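Local coordinates for protein dehalogenase (Rhodospirillaceae, PDB 6A41) that probably catalyses a dehalogenation reaction, as an oxidoreductase with the Rossmann-type fold of the enoyl-reductase (short-chain dehydrogenase/reductase) family, at residues L2-I8 and A25-T31; H76-L80 and M123-K127. Residue numbers count along the deposited sequence, not the author numbering.

Interaction 1. Residues L2-I8 and A25-T31; sequences LLKDRVI and ALAQGAT
The first beta-alpha-beta unit of the Rossmann fold is anchored here: the chain entering strand 7-10 runs beside the end of helix 18-27 and the start of strand 31-34. That helix closes in a Schellman motif, with Ala30 N bonded to Ala25 O (2.8 Å) and Gly29 N to Leu26 O (3.0 Å). Gly29 is the C-prime residue at phi 93°, psi 0°, where a CB would jam against the preceding carbonyl and crowd Lys4 CA, so glycine suits the place. Gln28 O accepts from Leu3 N at 2.9 Å. A type II turn from Leu3 to Arg6, closed by Arg6 N to Leu3 O (3.0 Å), then swings the chain into the sheet. As in Rossmann-type beta-alpha-beta units generally, the two strands pair in parallel: Val7 bridges Thr31 (CA-CA 4.8 Å), Thr31 N donates to Arg6 O and Ile8 N to Thr31 O, both at 2.9 Å. Water 1 bridges turn and loop, donating to Gly29 O (2.7 Å), accepting weakly from Asp5 N (3.0 Å) and lying 2.9 Å from Thr31 OG1. Gln28 (m,t) points CB toward 2-8, its OE1 3.6 Å from Leu3 CG and 3.7 Å from Leu2 CB. Leu3 (m,t) sets CB 3.9 Å from Ala30 CB and CD1 4.2 Å from Ala25 CB, while Ile8 CD1 meets Ala30 CB at 3.8 Å; the small alanines permit this closeness. Cys222 of helix 214-225 touches Leu3, Ala25 and Gln28, and Leu2 packs on Gln28 of the second subunit.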
loop_
_atom_site.group_PDB
_atom_site.type_symbol
_atom_site.label_atom_id
_atom_site.label_comp_id
_atom_site.label_asym_id
_atom_site.label_seq_id
_atom_site.Cartn_x
_atom_site.Cartn_y
_atom_site.Cartn_z
ATOM N N LEU A 2 25.548 -17.243 -6.311
ATOM C CA LEU A 2 24.273 -16.698 -6.888
ATOM C C LEU A 2 24.477 -15.601 -7.951
ATOM O O LEU A 2 23.610 -15.420 -8.762
ATOM C CB LEU A 2 23.310 -16.071 -5.876
ATOM C CG LEU A 2 22.424 -16.952 -4.967
ATOM C CD1 LEU A 2 21.093 -16.194 -4.771
ATOM C CD2 LEU A 2 22.250 -18.390 -5.475
ATOM N N LEU A 3 25.588 -14.911 -7.948
ATOM C CA LEU A 3 25.787 -13.809 -8.921
ATOM C C LEU A 3 27.082 -14.165 -9.763
ATOM O O LEU A 3 27.749 -13.301 -10.284
ATOM C CB LEU A 3 25.958 -12.471 -8.119
ATOM C CG LEU A 3 24.771 -11.947 -7.352
ATOM C CD1 LEU A 3 25.235 -10.710 -6.569
ATOM C CD2 LEU A 3 23.698 -11.634 -8.380
ATOM N N LYS A 4 27.348 -15.466 -9.883
ATOM C CA LYS A 4 28.484 -15.951 -10.691
ATOM C C LYS A 4 28.346 -15.257 -12.099
ATOM O O LYS A 4 27.280 -15.255 -12.667
ATOM C CB LYS A 4 28.341 -17.496 -10.826
ATOM C CG LYS A 4 29.389 -18.162 -11.674
ATOM C CD LYS A 4 30.680 -18.238 -10.908
ATOM C CE LYS A 4 31.802 -18.859 -11.764
ATOM N NZ LYS A 4 33.022 -17.997 -11.581
ATOM N N ASP A 5 29.403 -14.633 -12.546
ATOM C CA ASP A 5 29.541 -14.083 -13.900
ATOM C C ASP A 5 28.540 -12.916 -14.089
ATOM O O ASP A 5 27.981 -12.797 -15.170
ATOM C CB ASP A 5 29.280 -15.182 -14.958
ATOM C CG ASP A 5 30.392 -16.309 -14.934
ATOM O OD1 ASP A 5 31.558 -16.049 -14.669
ATOM O OD2 ASP A 5 30.040 -17.476 -15.110
ATOM N N ARG A 6 28.123 -12.214 -13.009
ATOM C CA ARG A 6 27.272 -11.030 -13.222
ATOM C C ARG A 6 28.122 -9.805 -12.969
ATOM O O ARG A 6 28.799 -9.768 -11.941
ATOM C CB ARG A 6 26.033 -11.027 -12.292
ATOM C CG ARG A 6 25.037 -12.161 -12.534
ATOM C CD ARG A 6 24.370 -12.004 -13.912
ATOM N NE ARG A 6 23.608 -13.212 -14.255
ATOM C CZ ARG A 6 24.018 -14.181 -15.072
ATOM N NH1 ARG A 6 25.210 -14.154 -15.653
ATOM N NH2 ARG A 6 23.232 -15.228 -15.281
ATOM N N VAL A 7 28.039 -8.825 -13.847
ATOM C CA VAL A 7 28.738 -7.546 -13.712
ATOM C C VAL A 7 27.751 -6.569 -13.051
ATOM O O VAL A 7 26.657 -6.278 -13.661
ATOM C CB VAL A 7 29.191 -6.973 -15.116
ATOM C CG1 VAL A 7 29.848 -5.617 -14.950
ATOM C CG2 VAL A 7 30.118 -7.984 -15.789
ATOM N N ILE A 8 28.118 -6.113 -11.840
ATOM C CA ILE A 8 27.268 -5.239 -11.048
ATOM C C ILE A 8 27.961 -3.884 -10.914
ATOM O O ILE A 8 29.069 -3.836 -10.400
ATOM C CB ILE A 8 27.033 -5.852 -9.692
ATOM C CG1 ILE A 8 26.312 -7.165 -9.975
ATOM C CG2 ILE A 8 26.156 -4.967 -8.831
ATOM C CD1 ILE A 8 25.902 -7.898 -8.815
ATOM N N ALA A 25 28.166 -9.094 -2.883
ATOM C CA ALA A 25 28.192 -9.406 -4.306
ATOM C C ALA A 25 29.475 -10.233 -4.611
ATOM O O ALA A 25 29.457 -11.219 -5.325
ATOM C CB ALA A 25 28.183 -8.124 -5.084
ATOM N N LEU A 26 30.606 -9.825 -4.014
ATOM C CA LEU A 26 31.889 -10.516 -4.268
ATOM C C LEU A 26 31.845 -11.929 -3.701
ATOM O O LEU A 26 32.290 -12.862 -4.308
ATOM C CB LEU A 26 33.047 -9.681 -3.705
ATOM C CG LEU A 26 33.488 -8.429 -4.379
ATOM C CD1 LEU A 26 34.595 -7.818 -3.545
ATOM C CD2 LEU A 26 34.007 -8.700 -5.765
ATOM N N ALA A 27 31.229 -12.088 -2.532
ATOM C CA ALA A 27 31.106 -13.400 -1.857
ATOM C C ALA A 27 30.194 -14.269 -2.662
ATOM O O ALA A 27 30.303 -15.469 -2.642
ATOM C CB ALA A 27 30.512 -13.207 -0.437
ATOM N N GLN A 28 29.262 -13.686 -3.400
ATOM C CA GLN A 28 28.336 -14.470 -4.247
ATOM C C GLN A 28 28.853 -14.593 -5.687
ATOM O O GLN A 28 28.113 -15.007 -6.613
ATOM C CB GLN A 28 26.966 -13.847 -4.218
ATOM C CG GLN A 28 26.248 -13.924 -2.849
ATOM C CD GLN A 28 24.762 -13.454 -2.912
ATOM O OE1 GLN A 28 24.259 -13.088 -3.991
ATOM N NE2 GLN A 28 24.048 -13.400 -1.726
ATOM N N GLY A 29 30.121 -14.220 -5.920
ATOM C CA GLY A 29 30.724 -14.445 -7.203
ATOM C C GLY A 29 30.667 -13.342 -8.242
ATOM O O GLY A 29 31.151 -13.564 -9.403
ATOM N N ALA A 30 30.048 -12.181 -7.923
ATOM C CA ALA A 30 29.972 -11.119 -8.894
ATOM C C ALA A 30 31.303 -10.465 -9.288
ATOM O O ALA A 30 32.247 -10.462 -8.495
ATOM C CB ALA A 30 28.981 -10.021 -8.445
ATOM N N THR A 31 31.292 -9.847 -10.470
ATOM C CA THR A 31 32.313 -8.843 -10.858
ATOM C C THR A 31 31.710 -7.456 -10.492
ATOM O O THR A 31 30.730 -7.027 -11.079
ATOM C CB THR A 31 32.554 -8.914 -12.366
ATOM O OG1 THR A 31 32.949 -10.239 -12.673
ATOM C CG2 THR A 31 33.588 -7.885 -12.895
HETATM O O HOH W 1 31.671 -12.726 -11.868
#

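Interaction 2. Residues H76-L80 and M123-K127; sequences HIDAL and MRKRK
In the Rossmann-type fold, helices pack against a parallel sheet, and here the C-terminal end of helix 98-126 meets the chain leading into strand 79-83. The backbones stay well apart, the nearest CA atoms being those of Ile77 and Met123 at 7.3 Å, so side chains bridge the gap. Residues 76-78 form an irregular lead-in, with His76 nearly extended and Asp78 turned to phi -83°, psi -36°, before the extended Ala79 and Leu80. Lys127, at phi 56°, is the first residue to leave helical backbone angles, and its N bonds to Arg124 O at 3.2 Å.

Apolar packing involves Met123, a selenomethionine whose long, flexible side chain (m,t,t) can span the separation: its CE lies 4.1 Å from Ile77 CG2. Ile131 of strand 129-136 and Ile172 of strand 172-179 also touch Met123.

In van der Waals contact with the backbone, Met123 CE lies 3.5 Å from Ile77 O, 4.0 Å from Ala79 CA and 3.9 Å from Leu80 N, setting the methyl against the lead-in and the start of the strand.

The polar interactions lie toward the solvent-accessible margin. Arg126 points its CA-to-CB bond toward the lead-in and has the length to carry its guanidinium to Asp78, whose carboxylate meets it at the edge in a salt bridge. The other carboxylate oxygen, Asp78 OD2, accepts a bond from Val7 N, which ties the acid to strand 7-10, and a weak one from His76 NE2 at 3.1 Å. His76 (chi1 p) also places CD2 over one face of the guanidinium, 3.4 Å from Arg126 NH2, the same nitrogen that lies 2.6 Å from Asp78 OD1.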
loop_
_atom_site.group_PDB
_atom_site.type_symbol
_atom_site.label_atom_id
_atom_site.label_comp_id
_atom_site.label_asym_id
_atom_site.label_seq_id
_atom_site.Cartn_x
_atom_site.Cartn_y
_atom_site.Cartn_z
ATOM N N HIS A 76 29.641 -5.040 -20.823
ATOM C CA HIS A 76 28.239 -4.947 -20.436
ATOM C C HIS A 76 28.125 -4.752 -18.980
ATOM O O HIS A 76 29.055 -4.964 -18.302
ATOM C CB HIS A 76 27.475 -6.244 -20.839
ATOM C CG HIS A 76 27.854 -7.457 -20.079
ATOM N ND1 HIS A 76 29.005 -8.154 -20.329
ATOM C CD2 HIS A 76 27.308 -8.029 -18.963
ATOM C CE1 HIS A 76 29.122 -9.161 -19.481
ATOM N NE2 HIS A 76 28.120 -9.094 -18.625
ATOM N N ILE A 77 26.924 -4.398 -18.561
ATOM C CA ILE A 77 26.512 -4.309 -17.140
ATOM C C ILE A 77 25.232 -5.149 -16.917
ATOM O O ILE A 77 24.216 -4.907 -17.580
ATOM C CB ILE A 77 26.270 -2.840 -16.693
ATOM C CG1 ILE A 77 27.590 -2.041 -16.779
ATOM C CG2 ILE A 77 25.696 -2.761 -15.289
ATOM C CD1 ILE A 77 27.338 -0.525 -16.839
ATOM N N ASP A 78 25.275 -6.115 -16.013
ATOM C CA ASP A 78 24.098 -6.931 -15.753
ATOM C C ASP A 78 23.152 -6.250 -14.770
ATOM O O ASP A 78 21.916 -6.495 -14.815
ATOM C CB ASP A 78 24.486 -8.277 -15.182
ATOM C CG ASP A 78 25.153 -9.164 -16.222
ATOM O OD1 ASP A 78 24.510 -9.434 -17.275
ATOM O OD2 ASP A 78 26.334 -9.495 -16.070
ATOM N N ALA A 79 23.694 -5.523 -13.772
ATOM C CA ALA A 79 22.887 -4.834 -12.805
ATOM C C ALA A 79 23.443 -3.478 -12.424
ATOM O O ALA A 79 24.711 -3.328 -12.246
ATOM C CB ALA A 79 22.831 -5.663 -11.511
ATOM N N LEU A 80 22.565 -2.497 -12.371
ATOM C CA LEU A 80 22.876 -1.186 -11.836
ATOM C C LEU A 80 22.321 -1.076 -10.431
ATOM O O LEU A 80 21.070 -1.159 -10.247
ATOM C CB LEU A 80 22.361 -0.073 -12.697
ATOM C CG LEU A 80 22.326 1.385 -12.188
ATOM C CD1 LEU A 80 23.792 1.807 -11.965
ATOM C CD2 LEU A 80 21.640 2.310 -13.158
HETATM N N MSE A 123 21.393 -2.522 -21.840
HETATM C CA MSE A 123 20.609 -3.677 -21.350
HETATM C C MSE A 123 19.570 -4.046 -22.333
HETATM O O MSE A 123 19.299 -5.238 -22.529
HETATM C CB MSE A 123 19.945 -3.374 -20.008
HETATM C CG MSE A 123 20.998 -2.986 -18.988
HETATM SE SE MSE A 123 20.125 -2.700 -17.244
HETATM C CE MSE A 123 21.670 -2.942 -16.097
ATOM N N ARG A 124 18.929 -3.045 -22.962
ATOM C CA ARG A 124 17.857 -3.344 -23.865
ATOM C C ARG A 124 18.331 -4.187 -25.076
ATOM O O ARG A 124 17.635 -5.109 -25.523
ATOM C CB ARG A 124 17.140 -2.096 -24.338
ATOM C CG ARG A 124 16.409 -1.325 -23.207
ATOM C CD ARG A 124 15.576 -0.323 -24.006
ATOM N NE ARG A 124 14.666 0.566 -23.389
ATOM C CZ ARG A 124 13.392 0.318 -23.247
ATOM N NH1 ARG A 124 12.864 -0.842 -23.528
ATOM N NH2 ARG A 124 12.667 1.226 -22.686
ATOM N N LYS A 125 19.512 -3.817 -25.539
ATOM C CA LYS A 125 20.107 -4.451 -26.677
ATOM C C LYS A 125 20.356 -5.883 -26.285
ATOM O O LYS A 125 20.262 -6.697 -27.146
ATOM C CB LYS A 125 21.456 -3.783 -26.979
ATOM C CG LYS A 125 21.480 -2.436 -27.710
ATOM C CD LYS A 125 20.912 -2.594 -29.096
ATOM C CE LYS A 125 21.395 -1.461 -29.966
ATOM N NZ LYS A 125 20.838 -1.591 -31.335
ATOM N N ARG A 126 20.806 -6.145 -25.031
ATOM C CA ARG A 126 20.948 -7.574 -24.459
ATOM C C ARG A 126 19.649 -8.351 -24.092
ATOM O O ARG A 126 19.648 -9.587 -24.050
ATOM C CB ARG A 126 21.878 -7.575 -23.205
ATOM C CG ARG A 126 23.231 -6.970 -23.554
ATOM C CD ARG A 126 24.040 -6.360 -22.413
ATOM N NE ARG A 126 23.855 -7.081 -21.151
ATOM C CZ ARG A 126 24.333 -8.325 -20.940
ATOM N NH1 ARG A 126 25.063 -8.981 -21.868
ATOM N NH2 ARG A 126 24.132 -8.886 -19.786
ATOM N N LYS A 127 18.521 -7.665 -23.906
ATOM C CA LYS A 127 17.317 -8.233 -23.354
ATOM C C LYS A 127 17.552 -8.864 -21.972
ATOM O O LYS A 127 17.006 -9.920 -21.678
ATOM C CB LYS A 127 16.622 -9.226 -24.238
ATOM C CG LYS A 127 16.448 -8.733 -25.683
ATOM C CD LYS A 127 15.314 -7.782 -25.796
ATOM C CE LYS A 127 15.129 -7.438 -27.255
ATOM N NZ LYS A 127 14.960 -6.016 -27.300
#

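Overall arrangement
Interaction 1 closes along the chain before interaction 2 opens, yet the two meet in space, their centres about 15 Å apart, because strands 7-10 and 79-83 are neighbours in the parallel sheet. Val7 is shared by both: while pairing with Thr31 in interaction 1, its O lies 2.7 Å from Asp78 N and 3.1 Å from Ala79 N, both probable hydrogen bonds. Packing adds to the join, with Val7 CG1 3.5 Å from His76 O and Arg6 CA 3.4 Å from Asp78 OD2. Arg6 sends its own charge to Asp227, whereas Asp78 answers Arg126. Together the contacts link strands 31-34, 7-10 and 79-83 with helices 18-27 and 98-126.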